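Phosphoribosylaminoimidazole-succinocarboxamide synthase (PDB 1KUT) catalyses the ATP-dependent ligation of L-aspartate to carboxyaminoimidazole ribonucleotide, forming SAICAR in de novo purine biosynthesis. Local coordinates at residues 155-158 with 159-162; 219-222 with 223-227. All blocks are in the same frame, centred on the assembly; numbering follows the deposited sequence.

Contact 1 (155-158 with 159-162); sequences LKEF and FERA
Phe158 and Phe159 form an edge-to-face aromatic pair near the C-terminal end of the long helix 138-160, and an i to i+4 salt bridge between Lys156 and Glu160 marks the outer side of the same turn. The two ring planes stand at 86° with centroids 5.4 Å apart; the leading edge belongs to Phe158, whose CD2 lies over one face of Phe159, displaced toward the rim and 3.9 Å from Phe159 CD1. Phe158 reaches this place because its CG is anti to the backbone N (chi1 -176°), whereas the CG of Phe159 is anti to its carbonyl carbon. Beyond the pair, Phe158 also meets the ring of Tyr53 in helix 39-55.

Lys156 bends only at its last torsion to bring NZ within 2.8 Å of Glu160 OE2, approaching from above the carboxylate plane. In the backbone, Phe159 N still bonds Leu155 O at 3.1 Å, nearly straight at 169°, but the Glu160 N to Lys156 O bond is weak and Arg161 N bonds Phe158 O, three residues back. The regular i to i+4 pattern is thus giving way here, while the Lys156-Glu160 salt bridge still spans the turn on its outer side.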
loop_
_atom_site.group_PDB
_atom_site.type_symbol
_atom_site.label_atom_id
_atom_site.label_comp_id
_atom_site.label_asym_id
_atom_site.label_seq_id
_atom_site.Cartn_x
_atom_site.Cartn_y
_atom_site.Cartn_z
ATOM N N LEU B 155 20.240 -7.132 -12.663
ATOM C CA LEU B 155 19.549 -7.522 -13.893
ATOM C C LEU B 155 19.499 -6.366 -14.873
ATOM O O LEU B 155 19.568 -6.555 -16.092
ATOM C CB LEU B 155 18.123 -7.999 -13.591
ATOM C CG LEU B 155 17.979 -9.384 -12.979
ATOM C CD1 LEU B 155 16.504 -9.727 -12.809
ATOM C CD2 LEU B 155 18.659 -10.394 -13.899
ATOM N N LYS B 156 19.364 -5.164 -14.334
ATOM C CA LYS B 156 19.327 -3.969 -15.161
ATOM C C LYS B 156 20.642 -3.820 -15.936
ATOM O O LYS B 156 20.647 -3.469 -17.116
ATOM C CB LYS B 156 19.104 -2.741 -14.279
ATOM C CG LYS B 156 19.470 -1.426 -14.961
ATOM C CD LYS B 156 19.500 -0.260 -13.985
ATOM C CE LYS B 156 20.070 0.972 -14.665
ATOM N NZ LYS B 156 21.419 0.647 -15.232
ATOM N N GLU B 157 21.757 -4.083 -15.267
ATOM C CA GLU B 157 23.072 -3.967 -15.898
ATOM C C GLU B 157 23.275 -5.086 -16.911
ATOM O O GLU B 157 24.007 -4.942 -17.900
ATOM C CB GLU B 157 24.162 -4.011 -14.824
ATOM C CG GLU B 157 23.956 -2.953 -13.759
ATOM C CD GLU B 157 24.677 -3.271 -12.460
ATOM O OE1 GLU B 157 24.558 -4.426 -11.984
ATOM O OE2 GLU B 157 25.349 -2.368 -11.906
ATOM N N PHE B 158 22.607 -6.199 -16.652
ATOM C CA PHE B 158 22.663 -7.364 -17.516
ATOM C C PHE B 158 22.081 -7.045 -18.896
ATOM O O PHE B 158 22.775 -7.156 -19.911
ATOM C CB PHE B 158 21.866 -8.500 -16.883
ATOM C CG PHE B 158 21.934 -9.774 -17.650
ATOM C CD1 PHE B 158 23.054 -10.593 -17.558
ATOM C CD2 PHE B 158 20.891 -10.147 -18.491
ATOM C CE1 PHE B 158 23.135 -11.775 -18.292
ATOM C CE2 PHE B 158 20.959 -11.321 -19.233
ATOM C CZ PHE B 158 22.083 -12.139 -19.134
ATOM N N PHE B 159 20.808 -6.653 -18.927
ATOM C CA PHE B 159 20.119 -6.330 -20.180
ATOM C C PHE B 159 20.692 -5.089 -20.836
ATOM O O PHE B 159 20.523 -4.864 -22.039
ATOM C CB PHE B 159 18.629 -6.111 -19.926
ATOM C CG PHE B 159 17.923 -7.331 -19.446
ATOM C CD1 PHE B 159 17.820 -8.451 -20.263
ATOM C CD2 PHE B 159 17.382 -7.377 -18.163
ATOM C CE1 PHE B 159 17.187 -9.611 -19.809
ATOM C CE2 PHE B 159 16.749 -8.529 -17.698
ATOM C CZ PHE B 159 16.651 -9.649 -18.524
ATOM N N GLU B 160 21.361 -4.282 -20.024
ATOM C CA GLU B 160 21.984 -3.049 -20.467
ATOM C C GLU B 160 22.996 -3.363 -21.575
ATOM O O GLU B 160 23.097 -2.645 -22.573
ATOM C CB GLU B 160 22.673 -2.409 -19.263
ATOM C CG GLU B 160 23.096 -0.970 -19.436
ATOM C CD GLU B 160 23.550 -0.341 -18.126
ATOM O OE1 GLU B 160 24.579 -0.797 -17.565
ATOM O OE2 GLU B 160 22.866 0.606 -17.660
ATOM N N ARG B 161 23.733 -4.455 -21.402
ATOM C CA ARG B 161 24.729 -4.852 -22.386
ATOM C C ARG B 161 24.114 -5.007 -23.775
ATOM O O ARG B 161 24.817 -4.903 -24.781
ATOM C CB ARG B 161 25.374 -6.177 -22.000
ATOM C CG ARG B 161 26.123 -6.198 -20.693
ATOM C CD ARG B 161 26.727 -7.585 -20.528
ATOM N NE ARG B 161 27.095 -7.904 -19.155
ATOM C CZ ARG B 161 27.423 -9.127 -18.748
ATOM N NH1 ARG B 161 27.426 -10.132 -19.619
ATOM N NH2 ARG B 161 27.735 -9.351 -17.475
ATOM N N ALA B 162 22.809 -5.269 -23.824
ATOM C CA ALA B 162 22.092 -5.457 -25.086
ATOM C C ALA B 162 21.244 -4.249 -25.472
ATOM O O ALA B 162 20.438 -4.315 -26.405
ATOM C CB ALA B 162 21.207 -6.685 -24.982
#

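Contact 2 (219-222 with 223-227); sequences EVLE and LCRSL
Leu221 lies against the guanidinium of Arg225 one turn further along helix 214-229, its CD2 over one face of the flat group and 3.8 Å from Arg225 CZ. The offset is toward the rim, so that the same methyl also approaches NH2. Arg225 runs extended from CG to NE, with CG anti to its carbonyl carbon (chi1 -76°), and this brings its chain across Leu221, Arg225 NE lying 3.8 Å from Leu221 CG. Arg225 NE forms a salt bridge with Glu45 of helix 39-55, which Leu221 also touches; the leucine thus meets both residues. Cut back to an alanine, this position would probably leave one face of the guanidinium without its methyl cover, and the bond to Glu45 would have to steady the group without it.

The tight side is formed by the buried Val220, Leu221, Leu223 and Cys224. Its close approach is that of Leu223 CB, 3.1 Å from Val220 O, the same carbonyl that Cys224 N bonds at 2.8 Å. Cys224 SG touches Val220 more lightly, 4.2 Å from Val220 CG1. In the backbone, Arg225 N bonds Leu221 O at 2.8 Å.

The solvent side is looser. Glu222 and Ser226 are joined through the main chain, Ser226 N to Glu222 O at 2.9 Å, and Glu222 OE2 stays 6.5 Å from Arg225 NH1, too far for a salt bridge.

Glu219 forms a salt bridge with Arg208 of helix 202-211. Cys224 packs on Ile49 and Leu50 of helix 39-55 as well as on Phe159, so this part of helix 214-229 rests on helices 39-55 and 138-160, with Val220 against Pro189.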
loop_
_atom_site.group_PDB
_atom_site.type_symbol
_atom_site.label_atom_id
_atom_site.label_comp_id
_atom_site.label_asym_id
_atom_site.label_seq_id
_atom_site.Cartn_x
_atom_site.Cartn_y
_atom_site.Cartn_z
ATOM N N GLU B 219 12.512 -13.668 -28.319
ATOM C CA GLU B 219 13.521 -12.608 -28.360
ATOM C C GLU B 219 14.255 -12.473 -27.024
ATOM O O GLU B 219 15.482 -12.372 -26.991
ATOM C CB GLU B 219 12.877 -11.268 -28.769
ATOM C CG GLU B 219 12.561 -11.168 -30.273
ATOM C CD GLU B 219 11.924 -9.835 -30.689
ATOM O OE1 GLU B 219 11.604 -9.673 -31.892
ATOM O OE2 GLU B 219 11.739 -8.952 -29.823
ATOM N N VAL B 220 13.512 -12.469 -25.920
ATOM C CA VAL B 220 14.153 -12.378 -24.598
ATOM C C VAL B 220 15.139 -13.535 -24.399
ATOM O O VAL B 220 16.300 -13.319 -24.041
ATOM C CB VAL B 220 13.115 -12.411 -23.447
ATOM C CG1 VAL B 220 13.827 -12.507 -22.100
ATOM C CG2 VAL B 220 12.264 -11.158 -23.490
ATOM N N LEU B 221 14.686 -14.760 -24.643
ATOM C CA LEU B 221 15.565 -15.912 -24.488
ATOM C C LEU B 221 16.859 -15.763 -25.288
ATOM O O LEU B 221 17.952 -15.826 -24.713
ATOM C CB LEU B 221 14.861 -17.211 -24.908
ATOM C CG LEU B 221 15.704 -18.489 -24.746
ATOM C CD1 LEU B 221 16.228 -18.592 -23.317
ATOM C CD2 LEU B 221 14.866 -19.726 -25.091
ATOM N N GLU B 222 16.739 -15.559 -26.604
ATOM C CA GLU B 222 17.922 -15.419 -27.463
ATOM C C GLU B 222 18.849 -14.371 -26.877
ATOM O O GLU B 222 20.065 -14.519 -26.855
ATOM C CB GLU B 222 17.520 -14.997 -28.873
ATOM C CG GLU B 222 16.382 -15.821 -29.468
ATOM C CD GLU B 222 15.990 -15.361 -30.881
ATOM O OE1 GLU B 222 15.713 -14.145 -31.073
ATOM O OE2 GLU B 222 15.957 -16.226 -31.792
ATOM N N LEU B 223 18.247 -13.296 -26.406
ATOM C CA LEU B 223 18.986 -12.208 -25.795
ATOM C C LEU B 223 19.774 -12.725 -24.588
ATOM O O LEU B 223 20.973 -12.486 -24.471
ATOM C CB LEU B 223 17.994 -11.127 -25.384
ATOM C CG LEU B 223 18.504 -9.885 -24.677
ATOM C CD1 LEU B 223 17.462 -8.801 -24.804
ATOM C CD2 LEU B 223 18.774 -10.204 -23.220
ATOM N N CYS B 224 19.101 -13.448 -23.696
ATOM C CA CYS B 224 19.765 -13.985 -22.518
ATOM C C CYS B 224 20.851 -14.986 -22.890
ATOM O O CYS B 224 21.918 -15.007 -22.274
ATOM C CB CYS B 224 18.736 -14.620 -21.577
ATOM S SG CYS B 224 17.660 -13.385 -20.767
ATOM N N ARG B 225 20.588 -15.817 -23.893
ATOM C CA ARG B 225 21.584 -16.791 -24.337
ATOM C C ARG B 225 22.826 -16.051 -24.831
ATOM O O ARG B 225 23.965 -16.395 -24.486
ATOM C CB ARG B 225 21.024 -17.647 -25.474
ATOM C CG ARG B 225 20.035 -18.713 -25.029
ATOM C CD ARG B 225 19.478 -19.481 -26.221
ATOM N NE ARG B 225 18.662 -20.623 -25.816
ATOM C CZ ARG B 225 17.949 -21.365 -26.658
ATOM N NH1 ARG B 225 17.949 -21.076 -27.950
ATOM N NH2 ARG B 225 17.247 -22.405 -26.218
ATOM N N SER B 226 22.593 -15.018 -25.632
ATOM C CA SER B 226 23.678 -14.220 -26.201
ATOM C C SER B 226 24.591 -13.616 -25.141
ATOM O O SER B 226 25.812 -13.825 -25.157
ATOM C CB SER B 226 23.099 -13.100 -27.065
ATOM O OG SER B 226 24.112 -12.518 -27.851
ATOM N N LEU B 227 23.991 -12.871 -24.217
ATOM C CA LEU B 227 24.737 -12.232 -23.139
ATOM C C LEU B 227 25.393 -13.292 -22.257
ATOM O O LEU B 227 26.458 -13.065 -21.675
ATOM C CB LEU B 227 23.791 -11.376 -22.303
ATOM C CG LEU B 227 23.019 -10.349 -23.132
ATOM C CD1 LEU B 227 21.869 -9.761 -22.333
ATOM C CD2 LEU B 227 23.988 -9.268 -23.577
#

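Both contacts are local, each within one continuous run of residues, so neither closes a long loop and they neither nest nor cross: they follow in series along the chain. Contact 1 lies where helix 138-160 runs out, after which the chain enters strand 164-175 of the six-stranded sheet, then runs through strands 181-183 and 192-196 and helix 202-211 before contact 2 arises in the C-terminal helix 214-229. In space the two are neighbours, centres about 11 Å apart. Phe159 CD1 meets Leu223 CD2 at 3.6 Å, and Phe158 CE2 lies 3.6 Å from Leu227 CD1. Helix 39-55 touches both, and the three helices pack together there.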